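Local coordinates for probable quinone reductase Qor (NADPH:quinone reductase) (Zeta-crystallin homolog protein) (Mycobacterium tuberculosis, PDB 4RVU) that binds NADPH and probably passes its electrons to quinones, as expected of an NADPH:quinone reductase, at residues His6-Thr11 against Phe61-Glu66; Leu34-Glu39 against Ser65-Thr70. One frame throughout, in Å; residues are numbered along the deposited sequence.

Overall arrangement
Both contacts lie in the catalytic, GroES-like half of the protein, apart from the Rossmann-type nucleotide-binding half, on the same side of the chain's centre and with their own centres about 13 Å apart. Contact 1 pairs strand 5-10 with the short strand 61-62, at one side of a three-stranded antiparallel sheet. Contact 2 pairs strand 33-38 with strand 67-74 in a larger mixed sheet. Along the chain the segments come in the order 6-11, 34-39, 61-66, 65-70, the last two overlapping in S65 and E66. The chain at 63-66 thus carries the polypeptide from one sheet to the next, and the buried carboxylate of E66, in a salt bridge with K129, ties this passage to helix 120-140.

Contact 1 of 2, residues His6-Thr11 against Phe61-Glu66; sequences HAIEVT and FVIGSE
This is a short antiparallel beta pairing, largely buried, in which strand 61-62 lies along the last residues of strand 5-10 as an outer member of a three-stranded sheet. V10 and F61 form the hydrogen-bonded pair. V10 N points almost along the C=O axis of F61 at 2.8 Å, in a nearly straight bond (178°), and F61 N returns a bond to V10 O at 3.1 Å. E9 and V62 make up the adjoining non-hydrogen-bonded pair. Beyond it I8 O takes a weak, long bond from I63 N (3.3 Å) and a CA-H contact from V62, so the pairing loosens as the chain leaves strand 61-62.

The F61 ring carries the face it shares with V10. Its CG sits in the crowded position between backbone N and carbonyl carbon (chi1 61°). The methine CB of V10 stands over one ring face, off centre toward the rim, a CH-pi contact 4.3 Å from the centroid and 15° off the normal; beta branching puts this single C-H close to the backbone, where the ring can lie against it. On the V10 side too, I8 and I63 cross obliquely, CG2 to CG2 at 4.2 Å. Branched aliphatic chains suit these buried places, I8 packing on L19 and L309, I63 on Y100. The pairing is part of the GroES-like catalytic domain of a medium-chain dehydrogenase/reductase of the quinone reductase branch.

The face of A7, E9 and V62 has fewer contacts, and E9 and V62 are partly exposed. Both methyls of V62 lie 4.1 Å from A7 CB, where the small alanine accepts the fork, while V62 CG1 also comes to 3.6 Å from I8 O. E9, suited to this less buried side, runs extended and lays its CG against F61 O. The contact lies near the cofactor pocket without touching NADPH: the I63 side chain is about 8 Å from that of Y49, which binds it.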
ATOM      1  N   HIS A   6      43.549  -0.865   3.669  1.00 23.70           N
ATOM      2  CA  HIS A   6      42.902  -1.932   2.917  1.00 23.67           C
ATOM      3  C   HIS A   6      41.423  -1.611   2.672  1.00 23.73           C
ATOM      4  O   HIS A   6      40.759  -1.010   3.520  1.00 22.94           O
ATOM      5  CB  HIS A   6      43.048  -3.269   3.643  1.00 23.43           C
ATOM      6  CG  HIS A   6      44.469  -3.701   3.826  1.00 24.59           C
ATOM      7  ND1 HIS A   6      45.056  -3.834   5.067  1.00 26.20           N
ATOM      8  CD2 HIS A   6      45.425  -4.030   2.921  1.00 25.53           C
ATOM      9  CE1 HIS A   6      46.310  -4.230   4.921  1.00 24.03           C
ATOM     10  NE2 HIS A   6      46.558  -4.352   3.627  1.00 26.98           N
ATOM     11  N   ALA A   7      40.928  -2.001   1.501  1.00 20.72           N
ATOM     12  CA  ALA A   7      39.533  -1.782   1.123  1.00 21.39           C
ATOM     13  C   ALA A   7      39.105  -2.833   0.114  1.00 22.48           C
ATOM     14  O   ALA A   7      39.946  -3.483  -0.513  1.00 21.65           O
ATOM     15  CB  ALA A   7      39.331  -0.378   0.544  1.00 22.09           C
ATOM     16  N   ILE A   8      37.794  -2.983  -0.044  1.00 19.09           N
ATOM     17  CA  ILE A   8      37.235  -3.894  -1.027  1.00 19.54           C
ATOM     18  C   ILE A   8      36.618  -3.050  -2.134  1.00 20.74           C
ATOM     19  O   ILE A   8      35.592  -2.380  -1.942  1.00 19.90           O
ATOM     20  CB  ILE A   8      36.186  -4.835  -0.409  1.00 18.94           C
ATOM     21  CG1 ILE A   8      36.809  -5.688   0.710  1.00 19.92           C
ATOM     22  CG2 ILE A   8      35.577  -5.745  -1.473  1.00 19.19           C
ATOM     23  CD1 ILE A   8      37.706  -6.836   0.219  1.00 18.96           C
ATOM     24  N   GLU A   9      37.258  -3.057  -3.294  1.00 30.95           N
ATOM     25  CA  GLU A   9      36.832  -2.178  -4.376  1.00 30.70           C
ATOM     26  C   GLU A   9      36.221  -2.982  -5.509  1.00 32.04           C
ATOM     27  O   GLU A   9      36.667  -4.094  -5.808  1.00 31.93           O
ATOM     28  CB  GLU A   9      38.029  -1.381  -4.888  1.00 32.37           C
ATOM     29  CG  GLU A   9      37.737  -0.498  -6.088  1.00 33.83           C
ATOM     30  CD  GLU A   9      39.001   0.085  -6.672  1.00 34.79           C
ATOM     31  OE1 GLU A   9      39.831  -0.696  -7.188  1.00 35.80           O
ATOM     32  OE2 GLU A   9      39.171   1.318  -6.600  1.00 36.11           O
ATOM     33  N   VAL A  10      35.192  -2.415  -6.128  1.00 28.96           N
ATOM     34  CA  VAL A  10      34.572  -2.997  -7.309  1.00 29.92           C
ATOM     35  C   VAL A  10      34.934  -2.125  -8.511  1.00 31.11           C
ATOM     36  O   VAL A  10      34.604  -0.940  -8.546  1.00 29.63           O
ATOM     37  CB  VAL A  10      33.049  -3.094  -7.128  1.00 31.06           C
ATOM     38  CG1 VAL A  10      32.379  -3.624  -8.386  1.00 31.16           C
ATOM     39  CG2 VAL A  10      32.733  -3.992  -5.941  1.00 30.41           C
ATOM     40  N   THR A  11      35.652  -2.714  -9.465  1.00 37.33           N
ATOM     41  CA  THR A  11      36.104  -2.023 -10.670  1.00 38.22           C
ATOM     42  C   THR A  11      35.150  -2.348 -11.813  1.00 38.24           C
ATOM     43  O   THR A  11      34.903  -1.528 -12.705  1.00 37.96           O
ATOM     44  CB  THR A  11      37.553  -2.439 -11.017  1.00 37.36           C
ATOM     45  OG1 THR A  11      38.459  -1.763 -10.135  1.00 38.39           O
ATOM     46  CG2 THR A  11      37.912  -2.089 -12.453  1.00 40.02           C
ATOM     47  N   PHE A  61      33.999   1.729  -7.170  1.00 31.07           N
ATOM     48  CA  PHE A  61      33.594   2.177  -5.845  1.00 30.49           C
ATOM     49  C   PHE A  61      34.026   1.177  -4.780  1.00 29.69           C
ATOM     50  O   PHE A  61      34.186  -0.009  -5.067  1.00 29.38           O
ATOM     51  CB  PHE A  61      32.083   2.453  -5.775  1.00 29.64           C
ATOM     52  CG  PHE A  61      31.207   1.252  -6.058  1.00 30.74           C
ATOM     53  CD1 PHE A  61      30.770   0.981  -7.352  1.00 30.87           C
ATOM     54  CD2 PHE A  61      30.777   0.425  -5.025  1.00 29.96           C
ATOM     55  CE1 PHE A  61      29.950  -0.108  -7.614  1.00 30.07           C
ATOM     56  CE2 PHE A  61      29.963  -0.664  -5.275  1.00 30.62           C
ATOM     57  CZ  PHE A  61      29.546  -0.932  -6.574  1.00 31.44           C
ATOM     58  N   VAL A  62      34.259   1.677  -3.570  1.00 26.60           N
ATOM     59  CA  VAL A  62      34.453   0.820  -2.404  1.00 25.58           C
ATOM     60  C   VAL A  62      33.056   0.545  -1.871  1.00 25.53           C
ATOM     61  O   VAL A  62      32.276   1.475  -1.662  1.00 26.17           O
ATOM     62  CB  VAL A  62      35.323   1.501  -1.328  1.00 25.83           C
ATOM     63  CG1 VAL A  62      35.363   0.666  -0.059  1.00 25.89           C
ATOM     64  CG2 VAL A  62      36.734   1.721  -1.842  1.00 28.29           C
ATOM     65  N   ILE A  63      32.731  -0.730  -1.668  1.00 26.60           N
ATOM     66  CA  ILE A  63      31.357  -1.164  -1.410  1.00 26.73           C
ATOM     67  C   ILE A  63      30.958  -1.130   0.075  1.00 26.55           C
ATOM     68  O   ILE A  63      31.830  -1.149   0.953  1.00 26.97           O
ATOM     69  CB  ILE A  63      31.164  -2.582  -1.984  1.00 27.10           C
ATOM     70  CG1 ILE A  63      29.699  -3.008  -2.014  1.00 28.91           C
ATOM     71  CG2 ILE A  63      32.018  -3.574  -1.235  1.00 27.83           C
ATOM     72  CD1 ILE A  63      29.434  -4.102  -3.010  1.00 28.01           C
ATOM     73  N   GLY A  64      29.648  -1.057   0.343  1.00 21.03           N
ATOM     74  CA  GLY A  64      29.101  -1.228   1.688  1.00 20.73           C
ATOM     75  C   GLY A  64      28.693   0.058   2.383  1.00 20.15           C
ATOM     76  O   GLY A  64      29.276   1.114   2.136  1.00 19.82           O
ATOM     77  N   SER A  65      27.699  -0.016   3.268  1.00 16.36           N
ATOM     78  CA  SER A  65      27.234   1.194   3.943  1.00 16.37           C
ATOM     79  C   SER A  65      27.121   1.087   5.460  1.00 16.40           C
ATOM     80  O   SER A  65      26.808   2.075   6.123  1.00 16.41           O
ATOM     81  CB  SER A  65      25.899   1.678   3.350  1.00 17.64           C
ATOM     82  OG  SER A  65      24.817   0.865   3.755  1.00 17.48           O
ATOM     83  N   GLU A  66      27.381  -0.088   6.021  1.00 16.42           N
ATOM     84  CA  GLU A  66      27.220  -0.265   7.467  1.00 16.46           C
ATOM     85  C   GLU A  66      28.572  -0.466   8.148  1.00 16.55           C
ATOM     86  O   GLU A  66      29.340  -1.347   7.770  1.00 16.58           O
ATOM     87  CB  GLU A  66      26.272  -1.435   7.774  1.00 16.41           C
ATOM     88  CG  GLU A  66      25.928  -1.603   9.262  1.00 16.43           C
ATOM     89  CD  GLU A  66      24.886  -2.700   9.535  1.00 16.38           C
ATOM     90  OE1 GLU A  66      24.768  -3.655   8.734  1.00 16.35           O
ATOM     91  OE2 GLU A  66      24.176  -2.599  10.561  1.00 16.37           O
TER

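Contact 2 of 2, residues Leu34-Glu39 against Ser65-Thr70; sequences LLIKAE and SEVCGT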
ATOM      1  N   LEU A  34      31.837  12.358   9.134  1.00 17.89           N
ATOM      2  CA  LEU A  34      32.796  11.863  10.110  1.00 17.40           C
ATOM      3  C   LEU A  34      33.707  10.901   9.380  1.00 18.75           C
ATOM      4  O   LEU A  34      33.288  10.282   8.400  1.00 18.53           O
ATOM      5  CB  LEU A  34      32.057  11.102  11.209  1.00 18.46           C
ATOM      6  CG  LEU A  34      30.972  11.859  11.957  1.00 18.52           C
ATOM      7  CD1 LEU A  34      30.080  10.885  12.723  1.00 18.43           C
ATOM      8  CD2 LEU A  34      31.624  12.838  12.894  1.00 18.93           C
ATOM      9  N   LEU A  35      34.950  10.772   9.843  1.00 18.11           N
ATOM     10  CA  LEU A  35      35.837   9.732   9.348  1.00 18.19           C
ATOM     11  C   LEU A  35      35.874   8.655  10.427  1.00 18.15           C
ATOM     12  O   LEU A  35      36.195   8.944  11.577  1.00 18.44           O
ATOM     13  CB  LEU A  35      37.241  10.290   9.121  1.00 19.10           C
ATOM     14  CG  LEU A  35      38.323   9.271   8.762  1.00 19.19           C
ATOM     15  CD1 LEU A  35      38.082   8.717   7.369  1.00 18.52           C
ATOM     16  CD2 LEU A  35      39.710   9.901   8.868  1.00 19.88           C
ATOM     17  N   ILE A  36      35.492   7.434  10.069  1.00 17.61           N
ATOM     18  CA  ILE A  36      35.369   6.360  11.041  1.00 17.18           C
ATOM     19  C   ILE A  36      36.479   5.342  10.819  1.00 17.39           C
ATOM     20  O   ILE A  36      36.689   4.889   9.696  1.00 17.61           O
ATOM     21  CB  ILE A  36      33.984   5.679  10.915  1.00 17.33           C
ATOM     22  CG1 ILE A  36      32.875   6.693  11.231  1.00 17.78           C
ATOM     23  CG2 ILE A  36      33.885   4.448  11.815  1.00 18.13           C
ATOM     24  CD1 ILE A  36      31.471   6.195  10.978  1.00 18.31           C
ATOM     25  N   LYS A  37      37.205   4.998  11.877  1.00 18.86           N
ATOM     26  CA  LYS A  37      38.118   3.866  11.791  1.00 17.94           C
ATOM     27  C   LYS A  37      37.342   2.602  12.158  1.00 18.87           C
ATOM     28  O   LYS A  37      36.911   2.434  13.303  1.00 18.38           O
ATOM     29  CB  LYS A  37      39.334   4.035  12.708  1.00 19.07           C
ATOM     30  CG  LYS A  37      40.310   2.848  12.602  1.00 18.99           C
ATOM     31  CD  LYS A  37      41.592   3.010  13.399  1.00 20.81           C
ATOM     32  CE  LYS A  37      42.511   1.824  13.120  1.00 22.10           C
ATOM     33  NZ  LYS A  37      43.669   1.746  14.057  1.00 24.03           N
ATOM     34  N   ALA A  38      37.159   1.720  11.179  1.00 17.15           N
ATOM     35  CA  ALA A  38      36.312   0.532  11.346  1.00 17.10           C
ATOM     36  C   ALA A  38      36.784  -0.455  12.415  1.00 17.15           C
ATOM     37  O   ALA A  38      37.980  -0.778  12.507  1.00 17.22           O
ATOM     38  CB  ALA A  38      36.145  -0.182  10.022  1.00 17.04           C
ATOM     39  N   GLU A  39      35.835  -0.926  13.222  1.00 17.37           N
ATOM     40  CA  GLU A  39      36.072  -2.046  14.133  1.00 17.51           C
ATOM     41  C   GLU A  39      35.289  -3.278  13.698  1.00 18.26           C
ATOM     42  O   GLU A  39      35.734  -4.414  13.885  1.00 17.64           O
ATOM     43  CB  GLU A  39      35.728  -1.651  15.574  1.00 18.37           C
ATOM     44  CG  GLU A  39      36.697  -0.614  16.120  1.00 18.41           C
ATOM     45  CD  GLU A  39      36.388  -0.168  17.532  1.00 19.60           C
ATOM     46  OE1 GLU A  39      35.386  -0.622  18.122  1.00 19.69           O
ATOM     47  OE2 GLU A  39      37.166   0.652  18.051  1.00 19.99           O
ATOM     48  N   SER A  65      27.699  -0.016   3.268  1.00 16.36           N
ATOM     49  CA  SER A  65      27.234   1.194   3.943  1.00 16.37           C
ATOM     50  C   SER A  65      27.121   1.087   5.460  1.00 16.40           C
ATOM     51  O   SER A  65      26.808   2.075   6.123  1.00 16.41           O
ATOM     52  CB  SER A  65      25.899   1.678   3.350  1.00 17.64           C
ATOM     53  OG  SER A  65      24.817   0.865   3.755  1.00 17.48           O
ATOM     54  N   GLU A  66      27.381  -0.088   6.021  1.00 16.42           N
ATOM     55  CA  GLU A  66      27.220  -0.265   7.467  1.00 16.46           C
ATOM     56  C   GLU A  66      28.572  -0.466   8.148  1.00 16.55           C
ATOM     57  O   GLU A  66      29.340  -1.347   7.770  1.00 16.58           O
ATOM     58  CB  GLU A  66      26.272  -1.435   7.774  1.00 16.41           C
ATOM     59  CG  GLU A  66      25.928  -1.603   9.262  1.00 16.43           C
ATOM     60  CD  GLU A  66      24.886  -2.700   9.535  1.00 16.38           C
ATOM     61  OE1 GLU A  66      24.768  -3.655   8.734  1.00 16.35           O
ATOM     62  OE2 GLU A  66      24.176  -2.599  10.561  1.00 16.37           O
ATOM     63  N   VAL A  67      28.871   0.373   9.139  1.00 16.60           N
ATOM     64  CA  VAL A  67      30.154   0.286   9.852  1.00 16.69           C
ATOM     65  C   VAL A  67      29.986   0.713  11.296  1.00 16.73           C
ATOM     66  O   VAL A  67      29.207   1.605  11.596  1.00 16.71           O
ATOM     67  CB  VAL A  67      31.247   1.157   9.191  1.00 16.74           C
ATOM     68  CG1 VAL A  67      30.864   2.628   9.242  1.00 16.74           C
ATOM     69  CG2 VAL A  67      32.626   0.949   9.854  1.00 16.84           C
ATOM     70  N   CYS A  68      30.705   0.047  12.193  1.00 16.80           N
ATOM     71  CA  CYS A  68      30.868   0.547  13.550  1.00 16.85           C
ATOM     72  C   CYS A  68      32.359   0.729  13.788  1.00 16.95           C
ATOM     73  O   CYS A  68      33.160  -0.139  13.432  1.00 16.97           O
ATOM     74  CB  CYS A  68      30.302  -0.445  14.565  1.00 16.85           C
ATOM     75  SG  CYS A  68      30.643   0.031  16.278  1.00 16.93           S
ATOM     76  N   GLY A  69      32.743   1.868  14.358  1.00 18.32           N
ATOM     77  CA  GLY A  69      34.136   2.082  14.718  1.00 18.38           C
ATOM     78  C   GLY A  69      34.318   3.389  15.455  1.00 19.42           C
ATOM     79  O   GLY A  69      33.351   3.957  15.953  1.00 19.44           O
ATOM     80  N   THR A  70      35.556   3.879  15.525  1.00 18.44           N
ATOM     81  CA  THR A  70      35.818   5.091  16.287  1.00 18.25           C
ATOM     82  C   THR A  70      35.971   6.293  15.372  1.00 18.89           C
ATOM     83  O   THR A  70      36.482   6.175  14.257  1.00 18.63           O
ATOM     84  CB  THR A  70      37.073   4.945  17.189  1.00 20.01           C
ATOM     85  OG1 THR A  70      38.155   4.422  16.410  1.00 19.88           O
ATOM     86  CG2 THR A  70      36.781   4.003  18.343  1.00 18.39           C
TER
HETATM   87  O   HOH W   1      39.071   1.885  16.531  1.00 25.22           O
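Two strands pair here while crossing almost at right angles: strand 34-38 and strand 67-70 run at 96° to each other, so the register holds over little more than K37-T70 and A38-G69. K37 and T70 exchange backbone bonds, K37 N to T70 O at 2.8 Å and T70 N to K37 O at 3.0 Å, and E39 N adds one to C68 O (2.8 Å) as the chain turns its corner.

From CB the E39 side chain runs over G69 and across T70. Its CB lies 3.7 Å from C68 O. CG, anti to the carbonyl carbon (chi1 -68°), rests on G69 CA at 4.0 Å. The extended chain then crosses T70 at about a right angle, with OE2 3.4 Å from T70 CG2. A water donates to OE2 and also bonds T70 OG1, set between backbone N and carbonyl carbon (chi1 49°); threonine thus offers methyl and hydroxyl together. OE1 bonds S120 OG, so a long carboxylate suits the link from this corner to the start of helix 120-140. K37, exposed, extends its chain away, as suits a lysine.

Glycine fits position 69 because a CB would point into K37 O and A38 CA. On the buried side A38 CB meets V67 CG2 at 3.7 Å, and I36 CD1 reaches V67 CG1 tip to tip; compact apolar groups suit this tight crossing. I36 packs against A106 and V67 against C104 of strand 103-107, while C68 packs on S120 and A123 of helix 120-140.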